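Local atomic coordinates of thiol-disulfide isomerase and thioredoxins (Corynebacterium glutamicum, PDB entry 3LOR), a protein that probably acts as a thioredoxin-fold thiol-disulfide oxidoreductase or isomerase of the TlpA-like redoxin family, and can bind calcium. Residues Arg29-Gln39 and Thr121-Lys130; His48-Ile56 and Gln140-Leu150. All coordinates share one frame; numbering follows the deposited sequence.

Contact 1 pairs two neighbouring antiparallel strands of a thioredoxin-fold sheet, and contact 2 packs two helices on one face of it: the helix that follows the first of those strands, 43-59, and the C-terminal helix 143-154. Their centres lie about 11 Å apart. They meet where L150 CD2 rests 3.8 Å from both V32 CG1 and V34 CG2, and where E36 OE2 comes within 4.0 Å of A53 CB. At the other end of the strand pair F38 and T121 touch residues of a CxxC sequence at the start of helix 43-59, probably the redox site; H48 lies near it without touching.

Contact 1 of 2, residues Arg29-Gln39 and Thr121-Lys130; sequences RGKVVVVEVFQ and TPSIILADRK
Two guanidinium groups mark the loop end of this strand pair: R29 has K130 CA over one face, offset toward the rim, while R129 has G30 O at its edge, in plane. At the far end the F38 ring has E36 O at its edge, in its plane. The segments between form a central antiparallel pair of the thioredoxin-fold sheet, strand 32-38 against strand 123-127, with axes 4.8 Å apart. Three hydrogen-bonded pairs, V33 with A127, V35 with I125 and V37 with S123, each close two backbone bonds. V33, V35 and V37 share one sheet face with A127, I125 and S123. On the other face V34 lies alongside L126, CG2 touching CD2 at 3.7 Å, and its CG1 meets I124 CG2. E36, buried on that face beneath helix 43-59, bends at chi2 (74°), which brings OE2 to 3.6 Å from I124 CD1. At the end nearer the CxxC sequence, probably the redox site, T121, before the cis peptide bond to P122, packs CG2 on the backbone of F38; a cis-proline facing the CxxC helix is a hallmark of thioredoxin folds. At the opposite end G30 N bonds to R129 O (2.8 Å). R129 NH2 reaches L154 O of the C-terminal helix, and its NH1 donates to G30 O, a longer bond of 3.3 Å with the donor tilted 32° from the carbonyl plane.

Contact 2 of 2, residues His48-Ile56 and Gln140-Leu150; sequences HGVPQAQKI and QVDDFVLGLLL
Helices 48-56 and 143-150 diverge by 48° with axes 12.1 Å apart, so long side chains and residues 140-142, which lead into the second helix, bridge them. The first helix is kinked at P51, whose N has no bond to the turn before; D142 N-caps the second through a weak bond from F144 N. Near residues 140-142 H48 points its ring across, CG anti to the backbone N (chi1 -169°). Its NE2 donates an almost straight bond (176°) to V141 O, 3.0 Å away and in the ring plane, though the donor stands above the carbonyl plane. One turn on, the amide of Q52 sits beside V141 O and the D143 carboxylate, and its CD packs on L146 CD2. K55, extended throughout, sets NZ 2.9 Å from D143 OD2 in a salt bridge, meeting the oxygen on its syn side; the same NZ also pairs with D142 of the second subunit. Deeper down, the I56 side chain crosses that of L146 at about a right angle, I56 CD1 lying 3.7 Å from L146 CD2, and L150 continues the apolar layer toward V32 and V34. Such a pair, the CxxC-bearing helix beside the C-terminal helix on one face of the central sheet, is characteristic of the thioredoxin fold.

Contact 1 of 2, residues Arg29-Gln39 and Thr121-Lys130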
loop_
_atom_site.group_PDB
_atom_site.type_symbol
_atom_site.label_atom_id
_atom_site.label_comp_id
_atom_site.label_asym_id
_atom_site.label_seq_id
_atom_site.Cartn_x
_atom_site.Cartn_y
_atom_site.Cartn_z
ATOM N N ARG A 29 -18.773 -9.397 28.740
ATOM C CA ARG A 29 -19.806 -8.415 28.909
ATOM C C ARG A 29 -19.250 -7.062 29.334
ATOM O O ARG A 29 -18.342 -6.982 30.093
ATOM C CB ARG A 29 -20.897 -8.898 29.853
ATOM C CG ARG A 29 -21.987 -7.879 30.054
ATOM C CD ARG A 29 -23.213 -8.392 30.751
ATOM N NE ARG A 29 -24.197 -8.844 29.794
ATOM C CZ ARG A 29 -25.324 -8.220 29.491
ATOM N NH1 ARG A 29 -26.123 -8.742 28.584
ATOM N NH2 ARG A 29 -25.677 -7.099 30.092
ATOM N N GLY A 30 -19.815 -6.017 28.770
ATOM C CA GLY A 30 -19.309 -4.682 28.905
ATOM C C GLY A 30 -18.260 -4.282 27.901
ATOM O O GLY A 30 -17.761 -3.209 27.976
ATOM N N LYS A 31 -17.946 -5.164 26.973
ATOM C CA LYS A 31 -16.977 -4.945 25.920
ATOM C C LYS A 31 -17.597 -5.209 24.577
ATOM O O LYS A 31 -18.439 -6.050 24.435
ATOM C CB LYS A 31 -15.822 -5.908 26.058
ATOM C CG LYS A 31 -14.615 -5.371 26.647
ATOM C CD LYS A 31 -14.645 -5.459 28.106
ATOM C CE LYS A 31 -14.502 -6.837 28.528
ATOM N NZ LYS A 31 -14.344 -6.880 29.978
ATOM N N VAL A 32 -17.139 -4.477 23.593
ATOM C CA VAL A 32 -17.396 -4.807 22.219
ATOM C C VAL A 32 -16.584 -6.025 21.828
ATOM O O VAL A 32 -15.458 -6.124 22.163
ATOM C CB VAL A 32 -17.114 -3.622 21.303
ATOM C CG1 VAL A 32 -17.272 -3.993 19.900
ATOM C CG2 VAL A 32 -17.987 -2.508 21.625
ATOM N N VAL A 33 -17.175 -6.956 21.115
ATOM C CA VAL A 33 -16.484 -8.165 20.747
ATOM C C VAL A 33 -16.285 -8.261 19.268
ATOM O O VAL A 33 -17.189 -8.103 18.506
ATOM C CB VAL A 33 -17.166 -9.427 21.256
ATOM C CG1 VAL A 33 -16.379 -10.600 20.968
ATOM C CG2 VAL A 33 -17.440 -9.358 22.669
ATOM N N VAL A 34 -15.064 -8.513 18.873
ATOM C CA VAL A 34 -14.768 -8.722 17.491
ATOM C C VAL A 34 -14.369 -10.152 17.295
ATOM O O VAL A 34 -13.404 -10.570 17.833
ATOM C CB VAL A 34 -13.622 -7.808 17.026
ATOM C CG1 VAL A 34 -13.270 -8.033 15.621
ATOM C CG2 VAL A 34 -13.946 -6.422 17.261
ATOM N N VAL A 35 -15.097 -10.897 16.504
ATOM C CA VAL A 35 -14.706 -12.242 16.238
ATOM C C VAL A 35 -14.271 -12.386 14.808
ATOM O O VAL A 35 -15.023 -12.142 13.918
ATOM C CB VAL A 35 -15.840 -13.244 16.536
ATOM C CG1 VAL A 35 -15.389 -14.600 16.391
ATOM C CG2 VAL A 35 -16.420 -13.028 17.871
ATOM N N GLU A 36 -13.039 -12.795 14.621
ATOM C CA GLU A 36 -12.484 -13.009 13.320
ATOM C C GLU A 36 -12.544 -14.481 12.973
ATOM O O GLU A 36 -11.840 -15.258 13.506
ATOM C CB GLU A 36 -11.052 -12.481 13.275
ATOM C CG GLU A 36 -10.373 -12.533 11.952
ATOM C CD GLU A 36 -10.852 -11.481 10.950
ATOM O OE1 GLU A 36 -11.004 -11.798 9.795
ATOM O OE2 GLU A 36 -11.061 -10.334 11.315
ATOM N N VAL A 37 -13.395 -14.824 12.041
ATOM C CA VAL A 37 -13.590 -16.182 11.610
ATOM C C VAL A 37 -12.698 -16.495 10.423
ATOM O O VAL A 37 -12.798 -15.884 9.411
ATOM C CB VAL A 37 -15.062 -16.416 11.245
ATOM C CG1 VAL A 37 -15.329 -17.821 10.979
ATOM C CG2 VAL A 37 -15.939 -15.967 12.293
ATOM N N PHE A 38 -11.788 -17.426 10.581
ATOM C CA PHE A 38 -10.766 -17.625 9.595
ATOM C C PHE A 38 -10.386 -19.056 9.312
ATOM O O PHE A 38 -10.660 -19.926 10.074
ATOM C CB PHE A 38 -9.522 -16.835 9.952
ATOM C CG PHE A 38 -8.755 -17.406 11.070
ATOM C CD1 PHE A 38 -7.581 -18.038 10.841
ATOM C CD2 PHE A 38 -9.217 -17.324 12.352
ATOM C CE1 PHE A 38 -6.900 -18.551 11.854
ATOM C CE2 PHE A 38 -8.530 -17.840 13.360
ATOM C CZ PHE A 38 -7.379 -18.457 13.128
ATOM N N GLN A 39 -9.723 -19.255 8.197
ATOM C CA GLN A 39 -9.013 -20.480 7.915
ATOM C C GLN A 39 -7.551 -20.108 7.770
ATOM O O GLN A 39 -7.240 -19.104 7.206
ATOM C CB GLN A 39 -9.538 -21.182 6.660
ATOM C CG GLN A 39 -10.651 -22.141 6.903
ATOM C CD GLN A 39 -11.138 -22.873 5.687
ATOM O OE1 GLN A 39 -11.769 -23.876 5.814
ATOM N NE2 GLN A 39 -10.847 -22.380 4.524
ATOM N N THR A 121 -14.917 -17.856 4.793
ATOM C CA THR A 121 -13.908 -17.111 5.487
ATOM C C THR A 121 -13.243 -16.192 4.491
ATOM O O THR A 121 -13.177 -16.509 3.348
ATOM C CB THR A 121 -12.867 -18.006 6.175
ATOM O OG1 THR A 121 -12.219 -18.820 5.230
ATOM C CG2 THR A 121 -13.468 -18.858 7.225
ATOM N N PRO A 122 -12.763 -15.047 4.926
ATOM C CA PRO A 122 -12.946 -14.536 6.272
ATOM C C PRO A 122 -14.305 -13.959 6.549
ATOM O O PRO A 122 -14.966 -13.491 5.688
ATOM C CB PRO A 122 -11.913 -13.444 6.348
ATOM C CG PRO A 122 -11.717 -13.026 4.996
ATOM C CD PRO A 122 -11.829 -14.218 4.170
ATOM N N SER A 123 -14.699 -14.007 7.795
ATOM C CA SER A 123 -15.857 -13.318 8.260
ATOM C C SER A 123 -15.580 -12.594 9.551
ATOM O O SER A 123 -14.754 -12.981 10.301
ATOM C CB SER A 123 -17.011 -14.262 8.446
ATOM O OG SER A 123 -17.599 -14.549 7.242
ATOM N N ILE A 124 -16.312 -11.533 9.787
ATOM C CA ILE A 124 -16.298 -10.866 11.054
ATOM C C ILE A 124 -17.647 -10.883 11.712
ATOM O O ILE A 124 -18.630 -10.740 11.078
ATOM C CB ILE A 124 -15.782 -9.461 10.938
ATOM C CG1 ILE A 124 -14.439 -9.470 10.284
ATOM C CG2 ILE A 124 -15.506 -8.893 12.234
ATOM C CD1 ILE A 124 -13.796 -8.192 10.356
ATOM N N ILE A 125 -17.658 -11.111 12.994
ATOM C CA ILE A 125 -18.819 -10.951 13.769
ATOM C C ILE A 125 -18.506 -9.896 14.808
ATOM O O ILE A 125 -17.550 -10.019 15.535
ATOM C CB ILE A 125 -19.205 -12.274 14.454
ATOM C CG1 ILE A 125 -19.442 -13.380 13.450
ATOM C CG2 ILE A 125 -20.385 -12.114 15.304
ATOM C CD1 ILE A 125 -19.594 -14.671 14.053
ATOM N N LEU A 126 -19.335 -8.872 14.869
ATOM C CA LEU A 126 -19.281 -7.896 15.935
ATOM C C LEU A 126 -20.436 -8.014 16.876
ATOM O O LEU A 126 -21.532 -8.101 16.471
ATOM C CB LEU A 126 -19.217 -6.490 15.407
ATOM C CG LEU A 126 -18.173 -6.168 14.373
ATOM C CD1 LEU A 126 -18.423 -4.881 13.765
ATOM C CD2 LEU A 126 -16.814 -6.266 14.883
ATOM N N ALA A 127 -20.139 -8.054 18.146
ATOM C CA ALA A 127 -21.134 -8.005 19.179
ATOM C C ALA A 127 -20.939 -6.793 20.054
ATOM O O ALA A 127 -19.863 -6.311 20.214
ATOM C CB ALA A 127 -21.119 -9.232 19.984
ATOM N N ASP A 128 -22.034 -6.311 20.604
ATOM C CA ASP A 128 -22.032 -5.154 21.478
ATOM C C ASP A 128 -21.703 -5.456 22.929
ATOM O O ASP A 128 -21.444 -6.541 23.272
ATOM C CB ASP A 128 -23.293 -4.312 21.341
ATOM C CG ASP A 128 -24.538 -5.030 21.759
ATOM O OD1 ASP A 128 -25.565 -4.770 21.184
ATOM O OD2 ASP A 128 -24.504 -5.860 22.640
ATOM N N ARG A 129 -21.751 -4.436 23.752
ATOM C CA ARG A 129 -21.468 -4.506 25.178
ATOM C C ARG A 129 -22.415 -5.396 25.996
ATOM O O ARG A 129 -22.058 -5.861 27.027
ATOM C CB ARG A 129 -21.373 -3.121 25.781
ATOM C CG ARG A 129 -20.193 -2.344 25.326
ATOM C CD ARG A 129 -19.975 -1.190 26.217
ATOM N NE ARG A 129 -19.429 -0.026 25.571
ATOM C CZ ARG A 129 -18.173 0.338 25.674
ATOM N NH1 ARG A 129 -17.346 -0.395 26.353
ATOM N NH2 ARG A 129 -17.745 1.407 25.073
ATOM N N LYS A 130 -23.597 -5.651 25.483
ATOM C CA LYS A 130 -24.481 -6.625 26.102
ATOM C C LYS A 130 -24.383 -8.010 25.495
ATOM O O LYS A 130 -25.129 -8.869 25.834
ATOM C CB LYS A 130 -25.921 -6.169 26.156
ATOM C CG LYS A 130 -26.087 -4.737 26.133
ATOM C CD LYS A 130 -26.774 -4.268 27.329
ATOM C CE LYS A 130 -27.658 -3.095 26.997
ATOM N NZ LYS A 130 -28.100 -2.306 28.149
HETATM O O HOH W 1 -23.227 -10.865 27.899
#

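Contact 2 of 2, residues His48-Ile56 and Gln140-Leu150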
loop_
_atom_site.group_PDB
_atom_site.type_symbol
_atom_site.label_atom_id
_atom_site.label_comp_id
_atom_site.label_asym_id
_atom_site.label_seq_id
_atom_site.Cartn_x
_atom_site.Cartn_y
_atom_site.Cartn_z
ATOM N N HIS A 48 -5.442 -10.363 4.724
ATOM C CA HIS A 48 -6.181 -9.222 5.192
ATOM C C HIS A 48 -6.861 -9.330 6.541
ATOM O O HIS A 48 -6.587 -8.576 7.405
ATOM C CB HIS A 48 -7.181 -8.777 4.142
ATOM C CG HIS A 48 -7.792 -7.451 4.432
ATOM N ND1 HIS A 48 -7.105 -6.272 4.297
ATOM C CD2 HIS A 48 -9.024 -7.115 4.860
ATOM C CE1 HIS A 48 -7.882 -5.268 4.636
ATOM N NE2 HIS A 48 -9.049 -5.755 4.987
ATOM N N GLY A 49 -7.764 -10.268 6.686
ATOM C CA GLY A 49 -8.494 -10.399 7.909
ATOM C C GLY A 49 -7.736 -10.696 9.181
ATOM O O GLY A 49 -7.941 -10.057 10.147
ATOM N N VAL A 50 -6.838 -11.636 9.177
ATOM C CA VAL A 50 -6.079 -11.865 10.372
ATOM C C VAL A 50 -5.214 -10.665 10.786
ATOM O O VAL A 50 -5.258 -10.267 11.894
ATOM C CB VAL A 50 -5.230 -13.097 10.252
ATOM C CG1 VAL A 50 -4.274 -13.162 11.330
ATOM C CG2 VAL A 50 -6.049 -14.297 10.190
ATOM N N PRO A 51 -4.481 -10.063 9.878
ATOM C CA PRO A 51 -3.670 -8.910 10.207
ATOM C C PRO A 51 -4.474 -7.726 10.685
ATOM O O PRO A 51 -4.025 -7.029 11.534
ATOM C CB PRO A 51 -2.982 -8.590 8.902
ATOM C CG PRO A 51 -3.105 -9.714 8.109
ATOM C CD PRO A 51 -4.251 -10.486 8.506
ATOM N N GLN A 52 -5.652 -7.528 10.126
ATOM C CA GLN A 52 -6.590 -6.529 10.596
ATOM C C GLN A 52 -7.028 -6.776 12.045
ATOM O O GLN A 52 -7.094 -5.871 12.805
ATOM C CB GLN A 52 -7.799 -6.508 9.690
ATOM C CG GLN A 52 -8.809 -5.510 10.004
ATOM C CD GLN A 52 -9.787 -5.279 8.855
ATOM O OE1 GLN A 52 -9.723 -4.279 8.179
ATOM N NE2 GLN A 52 -10.674 -6.201 8.651
ATOM N N ALA A 53 -7.291 -8.017 12.394
ATOM C CA ALA A 53 -7.577 -8.404 13.743
ATOM C C ALA A 53 -6.394 -8.123 14.691
ATOM O O ALA A 53 -6.602 -7.648 15.743
ATOM C CB ALA A 53 -7.982 -9.816 13.783
ATOM N N GLN A 54 -5.174 -8.393 14.270
ATOM C CA GLN A 54 -3.993 -8.092 15.061
ATOM C C GLN A 54 -3.856 -6.605 15.285
ATOM O O GLN A 54 -3.522 -6.189 16.328
ATOM C CB GLN A 54 -2.707 -8.609 14.444
ATOM C CG GLN A 54 -2.721 -10.026 14.030
ATOM C CD GLN A 54 -1.372 -10.557 13.646
ATOM O OE1 GLN A 54 -0.608 -10.944 14.482
ATOM N NE2 GLN A 54 -1.092 -10.589 12.375
ATOM N N LYS A 55 -4.151 -5.819 14.279
ATOM C CA LYS A 55 -4.104 -4.407 14.398
ATOM C C LYS A 55 -5.096 -3.908 15.417
ATOM O O LYS A 55 -4.796 -3.060 16.191
ATOM C CB LYS A 55 -4.348 -3.748 13.059
ATOM C CG LYS A 55 -4.236 -2.267 13.036
ATOM C CD LYS A 55 -4.624 -1.719 11.686
ATOM C CE LYS A 55 -4.032 -0.384 11.438
ATOM N NZ LYS A 55 -4.156 0.035 10.025
ATOM N N ILE A 56 -6.285 -4.456 15.418
ATOM C CA ILE A 56 -7.250 -4.068 16.383
ATOM C C ILE A 56 -6.747 -4.404 17.775
ATOM O O ILE A 56 -6.808 -3.615 18.645
ATOM C CB ILE A 56 -8.558 -4.802 16.177
ATOM C CG1 ILE A 56 -9.239 -4.378 14.897
ATOM C CG2 ILE A 56 -9.470 -4.542 17.283
ATOM C CD1 ILE A 56 -10.333 -5.270 14.505
ATOM N N GLN A 140 -13.367 -8.877 2.525
ATOM C CA GLN A 140 -12.485 -7.808 2.911
ATOM C C GLN A 140 -13.287 -6.646 3.470
ATOM O O GLN A 140 -14.227 -6.221 2.880
ATOM C CB GLN A 140 -11.659 -7.354 1.704
ATOM C CG GLN A 140 -10.224 -6.944 1.988
ATOM C CD GLN A 140 -9.559 -6.175 0.844
ATOM O OE1 GLN A 140 -9.497 -4.982 0.862
ATOM N NE2 GLN A 140 -9.070 -6.875 -0.140
ATOM N N VAL A 141 -12.903 -6.141 4.619
ATOM C CA VAL A 141 -13.520 -4.946 5.151
ATOM C C VAL A 141 -12.473 -3.890 5.265
ATOM O O VAL A 141 -11.464 -4.115 5.806
ATOM C CB VAL A 141 -14.107 -5.163 6.519
ATOM C CG1 VAL A 141 -14.954 -4.020 6.888
ATOM C CG2 VAL A 141 -14.883 -6.403 6.567
ATOM N N ASP A 142 -12.746 -2.724 4.746
ATOM C CA ASP A 142 -11.826 -1.621 4.790
ATOM C C ASP A 142 -11.565 -1.148 6.213
ATOM O O ASP A 142 -12.424 -1.183 7.026
ATOM C CB ASP A 142 -12.394 -0.494 3.961
ATOM C CG ASP A 142 -11.529 0.699 3.965
ATOM O OD1 ASP A 142 -10.463 0.669 3.363
ATOM O OD2 ASP A 142 -11.889 1.664 4.597
ATOM N N ASP A 143 -10.370 -0.704 6.500
ATOM C CA ASP A 143 -10.005 -0.296 7.836
ATOM C C ASP A 143 -10.843 0.851 8.383
ATOM O O ASP A 143 -11.241 0.818 9.509
ATOM C CB ASP A 143 -8.586 0.224 7.821
ATOM C CG ASP A 143 -7.539 -0.808 8.143
ATOM O OD1 ASP A 143 -7.806 -1.974 8.344
ATOM O OD2 ASP A 143 -6.385 -0.411 8.207
ATOM N N PHE A 144 -11.095 1.864 7.575
ATOM C CA PHE A 144 -11.917 2.980 7.961
ATOM C C PHE A 144 -13.354 2.602 8.310
ATOM O O PHE A 144 -13.888 3.051 9.272
ATOM C CB PHE A 144 -11.937 3.997 6.845
ATOM C CG PHE A 144 -12.750 5.180 7.136
ATOM C CD1 PHE A 144 -12.437 5.997 8.165
ATOM C CD2 PHE A 144 -13.841 5.482 6.386
ATOM C CE1 PHE A 144 -13.166 7.054 8.439
ATOM C CE2 PHE A 144 -14.581 6.579 6.675
ATOM C CZ PHE A 144 -14.226 7.362 7.703
ATOM N N VAL A 145 -13.966 1.761 7.503
ATOM C CA VAL A 145 -15.299 1.276 7.764
ATOM C C VAL A 145 -15.395 0.471 9.054
ATOM O O VAL A 145 -16.302 0.626 9.794
ATOM C CB VAL A 145 -15.797 0.417 6.621
ATOM C CG1 VAL A 145 -17.079 -0.185 6.928
ATOM C CG2 VAL A 145 -15.916 1.172 5.404
ATOM N N LEU A 146 -14.420 -0.373 9.295
ATOM C CA LEU A 146 -14.336 -1.121 10.513
ATOM C C LEU A 146 -14.171 -0.209 11.729
ATOM O O LEU A 146 -14.784 -0.415 12.720
ATOM C CB LEU A 146 -13.248 -2.176 10.440
ATOM C CG LEU A 146 -13.274 -3.234 11.537
ATOM C CD1 LEU A 146 -14.543 -3.914 11.679
ATOM C CD2 LEU A 146 -12.193 -4.230 11.456
ATOM N N GLY A 147 -13.386 0.832 11.604
ATOM C CA GLY A 147 -13.288 1.789 12.653
ATOM C C GLY A 147 -14.613 2.426 12.919
ATOM O O GLY A 147 -14.995 2.546 14.030
ATOM N N LEU A 148 -15.328 2.801 11.878
ATOM C CA LEU A 148 -16.600 3.431 12.054
ATOM C C LEU A 148 -17.534 2.489 12.781
ATOM O O LEU A 148 -18.189 2.902 13.670
ATOM C CB LEU A 148 -17.230 3.848 10.734
ATOM C CG LEU A 148 -16.715 4.986 9.877
ATOM C CD1 LEU A 148 -17.420 5.044 8.579
ATOM C CD2 LEU A 148 -16.840 6.253 10.580
ATOM N N LEU A 149 -17.557 1.226 12.401
ATOM C CA LEU A 149 -18.412 0.281 13.046
ATOM C C LEU A 149 -18.096 0.049 14.490
ATOM O O LEU A 149 -18.982 0.083 15.280
ATOM C CB LEU A 149 -18.432 -1.047 12.315
ATOM C CG LEU A 149 -18.969 -1.026 10.902
ATOM C CD1 LEU A 149 -18.675 -2.261 10.204
ATOM C CD2 LEU A 149 -20.392 -0.722 10.840
ATOM N N LEU A 150 -16.839 -0.170 14.826
ATOM C CA LEU A 150 -16.440 -0.299 16.207
ATOM C C LEU A 150 -16.676 0.951 17.024
ATOM O O LEU A 150 -17.155 0.896 18.100
ATOM C CB LEU A 150 -14.978 -0.664 16.312
ATOM C CG LEU A 150 -14.663 -2.073 15.930
ATOM C CD1 LEU A 150 -13.293 -2.350 16.093
ATOM C CD2 LEU A 150 -15.429 -2.968 16.771
#